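Local structure of DNA mismatch repair protein MutL (Aquifex aeolicus, 6LZI) at residues 167-172 / 239-244; 199-202 / 206-209. The protein is a DNA mismatch repair endonuclease whose Bergerat-fold domain binds and probably hydrolyses ATP. All coordinates share one frame; numbering follows the deposited sequence.

Contact 1 (167-172 / 239-244); sequences IKEYAL and KRPIQN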
ATOM      1  N   ILE A 167      -0.415  -4.261  -0.081  1.00 21.53           N
ATOM      2  CA  ILE A 167      -1.609  -3.612   0.500  1.00 21.89           C
ATOM      3  C   ILE A 167      -1.773  -4.019   1.962  1.00 20.27           C
ATOM      4  O   ILE A 167      -2.137  -3.201   2.806  1.00 24.69           O
ATOM      5  CB  ILE A 167      -2.879  -3.940  -0.304  1.00 22.53           C
ATOM      6  CG1 ILE A 167      -2.725  -3.464  -1.759  1.00 21.32           C
ATOM      7  CG2 ILE A 167      -4.087  -3.295   0.448  1.00 23.14           C
ATOM      8  CD1 ILE A 167      -2.422  -1.953  -1.928  1.00 24.00           C
ATOM      9  N   LYS A 168      -1.423  -5.270   2.301  1.00 20.24           N
ATOM     10  CA  LYS A 168      -1.425  -5.660   3.709  1.00 24.56           C
ATOM     11  C   LYS A 168      -0.483  -4.789   4.506  1.00 22.04           C
ATOM     12  O   LYS A 168      -0.807  -4.373   5.624  1.00 19.44           O
ATOM     13  CB  LYS A 168      -1.055  -7.142   3.865  1.00 25.79           C
ATOM     14  CG  LYS A 168      -2.171  -8.049   3.378  1.00 26.44           C
ATOM     15  CD  LYS A 168      -1.752  -9.524   3.442  1.00 29.15           C
ATOM     16  CE  LYS A 168      -2.946 -10.368   2.881  1.00 33.22           C
ATOM     17  NZ  LYS A 168      -2.802 -11.810   3.214  1.00 36.63           N
ATOM     18  N   GLU A 169       0.674  -4.482   3.926  1.00 21.69           N
ATOM     19  CA  GLU A 169       1.679  -3.689   4.637  1.00 24.04           C
ATOM     20  C   GLU A 169       1.196  -2.278   4.905  1.00 20.64           C
ATOM     21  O   GLU A 169       1.377  -1.747   6.008  1.00 19.48           O
ATOM     22  CB  GLU A 169       2.941  -3.707   3.806  1.00 25.45           C
ATOM     23  CG  GLU A 169       4.076  -2.812   4.185  1.00 29.98           C
ATOM     24  CD  GLU A 169       5.258  -3.122   3.267  1.00 35.80           C
ATOM     25  OE1 GLU A 169       5.487  -2.328   2.321  1.00 34.81           O
ATOM     26  OE2 GLU A 169       5.897  -4.182   3.472  1.00 47.41           O
ATOM     27  N   TYR A 170       0.579  -1.650   3.912  1.00 22.86           N
ATOM     28  CA  TYR A 170      -0.059  -0.354   4.145  1.00 20.67           C
ATOM     29  C   TYR A 170      -1.248  -0.470   5.113  1.00 21.49           C
ATOM     30  O   TYR A 170      -1.515   0.427   5.935  1.00 21.51           O
ATOM     31  CB  TYR A 170      -0.597   0.178   2.818  1.00 19.89           C
ATOM     32  CG  TYR A 170       0.429   0.815   1.946  1.00 21.14           C
ATOM     33  CD1 TYR A 170       0.998   1.971   2.310  1.00 23.30           C
ATOM     34  CD2 TYR A 170       0.754   0.280   0.698  1.00 17.90           C
ATOM     35  CE1 TYR A 170       1.900   2.600   1.519  1.00 27.12           C
ATOM     36  CE2 TYR A 170       1.682   0.917  -0.137  1.00 23.12           C
ATOM     37  CZ  TYR A 170       2.254   2.077   0.317  1.00 26.49           C
ATOM     38  OH  TYR A 170       3.137   2.809  -0.456  1.00 32.08           O
ATOM     39  N   ALA A 171      -2.005  -1.546   5.011  1.00 17.54           N
ATOM     40  CA  ALA A 171      -3.100  -1.619   5.963  1.00 15.08           C
ATOM     41  C   ALA A 171      -2.602  -1.777   7.399  1.00 18.14           C
ATOM     42  O   ALA A 171      -3.263  -1.294   8.343  1.00 23.43           O
ATOM     43  CB  ALA A 171      -4.040  -2.794   5.717  1.00 18.28           C
ATOM     44  N   LEU A 172      -1.469  -2.446   7.572  1.00 22.32           N
ATOM     45  CA  LEU A 172      -0.976  -2.612   8.935  1.00 21.50           C
ATOM     46  C   LEU A 172      -0.498  -1.320   9.594  1.00 23.41           C
ATOM     47  O   LEU A 172      -0.439  -1.288  10.839  1.00 24.53           O
ATOM     48  CB  LEU A 172       0.132  -3.659   8.952  1.00 20.81           C
ATOM     49  CG  LEU A 172      -0.395  -5.122   8.803  1.00 20.59           C
ATOM     50  CD1 LEU A 172       0.732  -6.128   8.384  1.00 18.83           C
ATOM     51  CD2 LEU A 172      -1.139  -5.675  10.013  1.00 19.40           C
ATOM     52  N   LYS A 239       6.777   3.681  11.651  1.00 45.58           N
ATOM     53  CA  LYS A 239       5.680   3.559  10.700  1.00 46.31           C
ATOM     54  C   LYS A 239       6.138   3.105   9.313  1.00 42.90           C
ATOM     55  O   LYS A 239       5.336   3.095   8.388  1.00 43.24           O
ATOM     56  CB  LYS A 239       4.882   4.875  10.612  1.00 49.33           C
ATOM     57  CG  LYS A 239       3.456   4.749  10.022  1.00 54.52           C
ATOM     58  CD  LYS A 239       2.855   6.126   9.713  1.00 57.37           C
ATOM     59  CE  LYS A 239       1.683   6.057   8.737  1.00 58.21           C
ATOM     60  NZ  LYS A 239       1.959   5.198   7.526  1.00 58.94           N
ATOM     61  N   ARG A 240       7.397   2.681   9.147  1.00 44.03           N
ATOM     62  CA  ARG A 240       7.782   2.230   7.817  1.00 43.99           C
ATOM     63  C   ARG A 240       8.140   0.745   7.831  1.00 43.88           C
ATOM     64  O   ARG A 240       8.749   0.270   8.790  1.00 44.34           O
ATOM     65  CB  ARG A 240       8.984   3.032   7.286  1.00 48.11           C
ATOM     66  CG  ARG A 240       8.813   4.522   7.397  1.00 52.13           C
ATOM     67  CD  ARG A 240      10.126   5.255   7.119  1.00 59.49           C
ATOM     68  NE  ARG A 240      10.343   6.345   8.077  1.00 66.54           N
ATOM     69  CZ  ARG A 240      11.188   7.363   7.897  1.00 68.75           C
ATOM     70  NH1 ARG A 240      11.907   7.448   6.783  1.00 66.69           N
ATOM     71  NH2 ARG A 240      11.310   8.303   8.831  1.00 71.91           N
ATOM     72  N   PRO A 241       7.818   0.000   6.771  1.00 44.81           N
ATOM     73  CA  PRO A 241       8.098  -1.449   6.767  1.00 40.05           C
ATOM     74  C   PRO A 241       9.584  -1.752   6.560  1.00 46.04           C
ATOM     75  O   PRO A 241      10.191  -1.327   5.576  1.00 41.21           O
ATOM     76  CB  PRO A 241       7.256  -1.969   5.606  1.00 44.72           C
ATOM     77  CG  PRO A 241       6.539  -0.753   5.051  1.00 46.66           C
ATOM     78  CD  PRO A 241       7.197   0.453   5.515  1.00 47.12           C
ATOM     79  N   ILE A 242      10.149  -2.537   7.478  1.00 49.97           N
ATOM     80  CA  ILE A 242      11.552  -2.937   7.481  1.00 56.39           C
ATOM     81  C   ILE A 242      11.643  -4.393   7.042  1.00 56.60           C
ATOM     82  O   ILE A 242      10.952  -5.254   7.594  1.00 57.01           O
ATOM     83  CB  ILE A 242      12.148  -2.754   8.889  1.00 56.14           C
ATOM     84  CG1 ILE A 242      12.094  -1.285   9.284  1.00 56.34           C
ATOM     85  CG2 ILE A 242      13.563  -3.292   8.987  1.00 58.80           C
ATOM     86  CD1 ILE A 242      12.840  -0.386   8.339  1.00 54.93           C
ATOM     87  N   GLN A 243      12.514  -4.680   6.073  1.00 59.55           N
ATOM     88  CA  GLN A 243      12.729  -6.050   5.615  1.00 60.28           C
ATOM     89  C   GLN A 243      14.002  -6.695   6.176  1.00 61.30           C
ATOM     90  O   GLN A 243      14.310  -7.838   5.814  1.00 65.79           O
ATOM     91  CB  GLN A 243      12.751  -6.092   4.087  1.00 62.16           C
ATOM     92  CG  GLN A 243      11.390  -5.956   3.445  1.00 67.57           C
ATOM     93  CD  GLN A 243      10.433  -7.065   3.860  1.00 72.44           C
ATOM     94  OE1 GLN A 243       9.400  -6.807   4.487  1.00 72.98           O
ATOM     95  NE2 GLN A 243      10.770  -8.306   3.507  1.00 73.73           N
ATOM     96  N   ASN A 244      14.735  -6.005   7.054  1.00 58.26           N
ATOM     97  CA  ASN A 244      16.033  -6.480   7.540  1.00 57.46           C
ATOM     98  C   ASN A 244      16.005  -7.939   7.996  1.00 61.80           C
ATOM     99  O   ASN A 244      15.097  -8.366   8.715  1.00 60.91           O
ATOM    100  CB  ASN A 244      16.509  -5.601   8.696  1.00 52.74           C
ATOM    101  CG  ASN A 244      16.785  -4.178   8.278  1.00 53.95           C
ATOM    102  OD1 ASN A 244      16.198  -3.654   7.309  1.00 49.40           O
ATOM    103  ND2 ASN A 244      17.655  -3.524   9.024  1.00 59.45           N
TER
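Glu169 and Pro241 bring the helix 156-173 against the short edge strand 240-242. Along 167-172 the helix turns its residues to different neighbours in succession. Ile167 faces helix 16-29 and strand 178-183, where its branched chain meets Val20 and Phe179, while the side chain of Lys168 touches Val203 of helix 196-204. Glu169, next in line, is the residue aimed at the strand, and its long chain spans the gap to the proline. Its CG stands anti to the backbone N (chi1 171°) and the chain beyond is extended, which carries the carboxylate across to the proline ring. The two side chains meet at about a right angle, and Pro241 CB and CG both lie against the carboxylate. Glu169 CD to Pro241 CG measures 3.2 Å, rather close for two carbons, so the exact spacing is doubtful. Glu169 OE2 is 3.4 Å from Pro241 CB. No hydrogen bond joins the segments; proline suits the spot because its ring gives a rigid hydrocarbon surface for the carboxylate to rest on. Gln243 is poorly ordered, and its OE1 stays 4.5 Å from Glu169 OE2. Tyr170 then reaches Val24 and Leu28 of helix 16-29, and Leu172 packs on Phe236, the aromatic residue that Glu169 and Pro241 also touch. This shallow contact at the surface joins a helix packed on the ATPase sheet to the second sheet, consistent with the MutL arrangement of a Bergerat (GHKL) ATPase domain followed by an S5-like domain.

Contact 2 (199-202 / 206-209); sequences RVEE and TKTE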
ATOM      1  N   ARG A 199      -7.039  -4.383  13.394  1.00 21.26           N
ATOM      2  CA  ARG A 199      -6.540  -4.381  12.022  1.00 22.09           C
ATOM      3  C   ARG A 199      -5.490  -5.479  11.822  1.00 22.32           C
ATOM      4  O   ARG A 199      -5.523  -6.208  10.819  1.00 23.09           O
ATOM      5  CB  ARG A 199      -5.969  -2.996  11.707  1.00 24.39           C
ATOM      6  CG  ARG A 199      -5.160  -2.874  10.398  1.00 23.02           C
ATOM      7  CD  ARG A 199      -5.975  -3.359   9.184  1.00 21.27           C
ATOM      8  NE  ARG A 199      -7.150  -2.516   8.982  1.00 22.21           N
ATOM      9  CZ  ARG A 199      -7.178  -1.372   8.318  1.00 16.68           C
ATOM     10  NH1 ARG A 199      -6.115  -0.789   7.736  1.00 17.37           N
ATOM     11  NH2 ARG A 199      -8.361  -0.796   8.164  1.00 19.75           N
ATOM     12  N   VAL A 200      -4.606  -5.664  12.796  1.00 22.85           N
ATOM     13  CA  VAL A 200      -3.683  -6.791  12.729  1.00 20.17           C
ATOM     14  C   VAL A 200      -4.432  -8.097  12.610  1.00 25.25           C
ATOM     15  O   VAL A 200      -4.053  -8.969  11.833  1.00 27.35           O
ATOM     16  CB  VAL A 200      -2.759  -6.784  13.957  1.00 21.23           C
ATOM     17  CG1 VAL A 200      -1.886  -8.005  13.937  1.00 22.83           C
ATOM     18  CG2 VAL A 200      -1.874  -5.575  13.775  1.00 23.29           C
ATOM     19  N   GLU A 201      -5.460  -8.261  13.428  1.00 21.32           N
ATOM     20  CA  GLU A 201      -6.127  -9.542  13.516  1.00 21.64           C
ATOM     21  C   GLU A 201      -6.919  -9.832  12.242  1.00 22.75           C
ATOM     22  O   GLU A 201      -6.957 -10.984  11.786  1.00 26.42           O
ATOM     23  CB  GLU A 201      -6.951  -9.556  14.781  1.00 25.24           C
ATOM     24  CG  GLU A 201      -6.007  -9.614  15.959  1.00 27.95           C
ATOM     25  CD  GLU A 201      -6.667  -9.604  17.298  1.00 29.61           C
ATOM     26  OE1 GLU A 201      -5.957  -9.875  18.268  1.00 28.43           O
ATOM     27  OE2 GLU A 201      -7.893  -9.376  17.384  1.00 30.21           O
ATOM     28  N   GLU A 202      -7.548  -8.798  11.674  1.00 21.98           N
ATOM     29  CA  GLU A 202      -8.244  -8.968  10.395  1.00 23.58           C
ATOM     30  C   GLU A 202      -7.259  -9.384   9.309  1.00 25.59           C
ATOM     31  O   GLU A 202      -7.551 -10.290   8.515  1.00 31.97           O
ATOM     32  CB  GLU A 202      -8.978  -7.680  10.001  1.00 27.15           C
ATOM     33  CG  GLU A 202     -10.146  -7.304  10.895  1.00 26.87           C
ATOM     34  CD  GLU A 202     -11.212  -8.397  10.997  1.00 25.58           C
ATOM     35  OE1 GLU A 202     -11.637  -8.984   9.966  1.00 30.94           O
ATOM     36  OE2 GLU A 202     -11.591  -8.683  12.136  1.00 25.98           O
ATOM     37  N   THR A 206      -6.174 -14.151  12.761  1.00 30.41           N
ATOM     38  CA  THR A 206      -5.875 -14.877  13.967  1.00 30.09           C
ATOM     39  C   THR A 206      -5.987 -13.898  15.119  1.00 34.29           C
ATOM     40  O   THR A 206      -5.916 -12.683  14.923  1.00 32.90           O
ATOM     41  CB  THR A 206      -4.482 -15.501  13.900  1.00 33.12           C
ATOM     42  OG1 THR A 206      -4.266 -16.294  15.064  1.00 42.68           O
ATOM     43  CG2 THR A 206      -3.440 -14.381  13.773  1.00 33.28           C
ATOM     44  N   LYS A 207      -6.149 -14.447  16.316  1.00 38.36           N
ATOM     45  CA  LYS A 207      -6.154 -13.662  17.535  1.00 34.94           C
ATOM     46  C   LYS A 207      -4.725 -13.480  18.025  1.00 36.26           C
ATOM     47  O   LYS A 207      -3.906 -14.394  17.937  1.00 42.73           O
ATOM     48  CB  LYS A 207      -7.001 -14.347  18.610  1.00 41.99           C
ATOM     49  CG  LYS A 207      -6.756 -13.793  19.971  1.00 51.32           C
ATOM     50  CD  LYS A 207      -7.224 -12.353  20.044  1.00 56.22           C
ATOM     51  CE  LYS A 207      -7.176 -11.850  21.449  1.00 58.62           C
ATOM     52  NZ  LYS A 207      -7.650 -10.446  21.438  1.00 65.89           N
ATOM     53  N   THR A 208      -4.424 -12.273  18.487  1.00 32.95           N
ATOM     54  CA  THR A 208      -3.092 -11.933  18.927  1.00 28.61           C
ATOM     55  C   THR A 208      -3.128 -11.459  20.366  1.00 30.33           C
ATOM     56  O   THR A 208      -4.166 -11.058  20.894  1.00 28.69           O
ATOM     57  CB  THR A 208      -2.430 -10.836  18.059  1.00 25.33           C
ATOM     58  OG1 THR A 208      -3.055  -9.576  18.302  1.00 27.40           O
ATOM     59  CG2 THR A 208      -2.425 -11.161  16.503  1.00 25.06           C
ATOM     60  N   GLU A 209      -1.953 -11.480  20.967  1.00 31.76           N
ATOM     61  CA  GLU A 209      -1.695 -10.884  22.269  1.00 30.91           C
ATOM     62  C   GLU A 209      -0.805  -9.690  22.002  1.00 29.15           C
ATOM     63  O   GLU A 209       0.151  -9.789  21.206  1.00 28.44           O
ATOM     64  CB  GLU A 209      -0.990 -11.835  23.236  1.00 31.65           C
ATOM     65  CG  GLU A 209      -0.714 -11.189  24.593  1.00 31.68           C
ATOM     66  CD  GLU A 209      -0.106 -12.161  25.613  1.00 40.32           C
ATOM     67  OE1 GLU A 209       0.068 -11.762  26.793  1.00 41.96           O
ATOM     68  OE2 GLU A 209       0.179 -13.325  25.240  1.00 37.06           O
TER
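Glu201 reaches from helix 196-204 to Lys207 and Thr208, in the loop leading to strand 209-213, so the contact spans a tight helix-to-strand connection in what is probably the S5-like domain. Glu201 and Lys207 lie side by side and point the same way, whereas Thr208 meets the glutamate at a slant. With CG beside the backbone N (chi1 -70°) and an extended chain beyond, Glu201 lays its carboxylate along the loop, and one oxygen does most of the work. Thr208 N gives a 2.9 Å hydrogen bond to Glu201 OE1, approaching from above the carboxylate plane. Thr208 OG1 donates to the same Glu201 OE1, also at 2.9 Å, but on the anti side, 17° out of the carboxylate plane. Threonine suits this place because the hydroxyl, placed between the backbone N and carbonyl carbon (chi1 71°), comes within bonding distance of the same oxygen that the N-H of Thr208 uses.

Positive charge gathers at the same oxygen: Lys207 NZ forms a long salt bridge of 3.6 Å with Glu201 OE1, and Lys197 adds another, an environment likely to favour the ionised carboxylate. Replacing Glu201 by an alanine is likely to leave Thr208 N and OG1 without this acceptor and Lys207 and Lys197 without their shared negative partner. Closer to the helix end, Thr206 N makes only a weak bond to Glu201 O, while Thr206 OG1 is hydrogen-bonded to Ser225 OG. The branched hydrocarbon of Val200 suits its buried place, where Phe223 touches both it and Thr208; the two cross at about a right angle, Val200 CG1 4.1 Å from the methyl CG2 of Thr208.

Contacts 1 and 2 lie about 15 Å apart, centre to centre, and meet directly through the residues at the end of 167-172. Arg199 NH1 stands 3.0 Å from Ala171 O in a probable hydrogen bond, and Leu172 CD2 packs 3.8 Å from Val200 CG2. Helix 196-204 thus leans on helix 156-173 through Arg199 and Val200 and on its own following loop with Glu201. Along the chain, contact 2 falls between the two segments of contact 1. Neither contact includes a residue of the ADP pocket; a link toward the pocket runs through Tyr170, which touches helix 16-29, carrier of the pocket residues Asn26 and Ser27.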